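PDB 3PME: type C neurotoxin from Clostridium botulinum, which probably binds gangliosides and membrane lipids on nerve cells through the receptor binding domain of this C/D mosaic toxin. Local coordinates for residues 249-254 / 329-334. Sequence-based numbering, arbitrary orientation.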
# COMPACT_ATOMS: atom_id res chain seq x y z
N ILE A 249 16.67 -13.66 0.58
CA ILE A 249 16.71 -14.97 1.23
C ILE A 249 17.54 -15.94 0.40
O ILE A 249 17.30 -16.11 -0.79
CB ILE A 249 15.29 -15.53 1.43
CG1 ILE A 249 14.45 -14.53 2.22
CG2 ILE A 249 15.34 -16.90 2.12
CD1 ILE A 249 12.99 -14.90 2.33
N ALA A 250 18.54 -16.55 1.03
CA ALA A 250 19.40 -17.52 0.34
C ALA A 250 19.64 -18.77 1.17
O ALA A 250 19.80 -18.70 2.38
CB ALA A 250 20.73 -16.87 0.01
N PRO A 251 19.68 -19.93 0.51
CA PRO A 251 20.08 -21.15 1.23
C PRO A 251 21.58 -21.17 1.42
O PRO A 251 22.33 -20.91 0.48
CB PRO A 251 19.64 -22.27 0.28
CG PRO A 251 19.74 -21.66 -1.07
CD PRO A 251 19.37 -20.20 -0.90
N LYS A 252 22.02 -21.47 2.63
CA LYS A 252 23.45 -21.59 2.90
C LYS A 252 23.64 -22.71 3.91
O LYS A 252 23.12 -22.66 5.02
CB LYS A 252 23.99 -20.27 3.45
CG LYS A 252 25.47 -20.29 3.85
CD LYS A 252 25.94 -18.88 4.19
CE LYS A 252 27.39 -18.85 4.62
NZ LYS A 252 27.86 -17.45 4.80
N ASN A 253 24.38 -23.75 3.52
CA ASN A 253 24.61 -24.88 4.41
C ASN A 253 23.32 -25.37 5.07
O ASN A 253 23.25 -25.55 6.29
CB ASN A 253 25.65 -24.54 5.47
CG ASN A 253 27.06 -24.51 4.91
OD1 ASN A 253 27.40 -25.30 4.03
ND2 ASN A 253 27.88 -23.60 5.41
N ASN A 254 22.29 -25.56 4.23
CA ASN A 254 21.07 -26.26 4.61
C ASN A 254 20.03 -25.46 5.40
O ASN A 254 19.03 -26.01 5.84
CB ASN A 254 21.39 -27.57 5.33
CG ASN A 254 22.15 -28.53 4.44
OD1 ASN A 254 21.90 -28.62 3.23
ND2 ASN A 254 23.09 -29.26 5.02
N LEU A 329 15.00 -21.97 9.38
CA LEU A 329 14.12 -22.37 8.29
C LEU A 329 14.96 -23.07 7.24
O LEU A 329 16.13 -22.75 7.05
CB LEU A 329 13.45 -21.14 7.69
CG LEU A 329 12.65 -20.29 8.68
CD1 LEU A 329 12.01 -19.16 7.90
CD2 LEU A 329 11.59 -21.12 9.39
N LYS A 330 14.37 -24.04 6.55
CA LYS A 330 15.10 -24.83 5.57
C LYS A 330 14.27 -24.99 4.32
O LYS A 330 13.08 -24.72 4.33
CB LYS A 330 15.42 -26.23 6.14
CG LYS A 330 16.13 -26.19 7.48
CD LYS A 330 16.18 -27.56 8.14
CE LYS A 330 17.03 -28.53 7.36
NZ LYS A 330 17.09 -29.86 8.03
N LEU A 331 14.92 -25.43 3.25
CA LEU A 331 14.23 -25.79 2.01
C LEU A 331 14.01 -27.30 1.95
O LEU A 331 14.90 -28.08 2.30
CB LEU A 331 15.06 -25.35 0.79
CG LEU A 331 15.26 -23.84 0.61
CD1 LEU A 331 16.03 -23.50 -0.66
CD2 LEU A 331 13.91 -23.15 0.63
N GLN A 332 12.82 -27.69 1.50
CA GLN A 332 12.46 -29.10 1.33
C GLN A 332 12.01 -29.34 -0.11
O GLN A 332 11.17 -28.62 -0.63
CB GLN A 332 11.34 -29.48 2.30
CG GLN A 332 10.72 -30.86 2.04
CD GLN A 332 9.79 -31.28 3.16
OE1 GLN A 332 10.19 -31.38 4.32
NE2 GLN A 332 8.53 -31.51 2.81
N SER A 333 12.54 -30.38 -0.76
CA SER A 333 12.20 -30.62 -2.16
C SER A 333 10.94 -31.46 -2.33
O SER A 333 10.29 -31.41 -3.38
CB SER A 333 13.37 -31.26 -2.92
OG SER A 333 13.71 -32.48 -2.31
N ASN A 334 10.57 -32.21 -1.29
CA ASN A 334 9.28 -32.90 -1.24
C ASN A 334 8.16 -31.89 -1.03
O ASN A 334 8.05 -31.29 0.05
CB ASN A 334 9.26 -33.94 -0.12
CG ASN A 334 10.06 -35.17 -0.45
OD1 ASN A 334 10.35 -35.44 -1.62
ND2 ASN A 334 10.41 -35.94 0.57
O HOH W 1 17.71 -26.29 3.19
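Pro251 and Leu331 make the apolar part of this small surface contact: methyl CD1 of the leucine lies 3.9 Å from CB of the proline, with CG of the ring slightly farther off. The CB of Leu331 already points toward 249-254, and with CG anti to the carbonyl carbon (chi1 -65°) the CD1 methyl comes to rest against the ring. A branched leucine end suits a compact, rigid proline ring, whose CB and CG present hydrocarbon to the methyl and which lacks a backbone N-H that would need a partner.

The polar part is indirect, for no direct hydrogen bond joins the segments. One water accepts from Leu331 N at 2.9 Å and donates a weak bond to Asn254 O at 3.0 Å, linking a strand amide to the carbonyl of a turn residue. Asn253 and Asn254 both have positive phi, a backbone shape that asparagine tolerates better than most residues.

Lys330 adds its aliphatic chain, which runs past the same carbonyl: CG lies 3.3 Å from Asn254 O and CE 3.6 Å. The bend at chi3 (67°) folds the chain back so that CE stays close to the oxygen. A long methylene chain can pack here while its ammonium reaches onward.

Both segments belong to the C-terminal receptor binding region, of the trefoil clan. The turn at Asn253 and Asn254 joins strand 247-252 to its antiparallel partner 255-260, whose Leu256 makes a backbone hydrogen bond with Leu329 and touches the Leu331 side chain. Strand 326-332 pairs with 302-308, whose Tyr304 also packs on Leu331, while Tyr299 of strand 292-299 packs on Pro251.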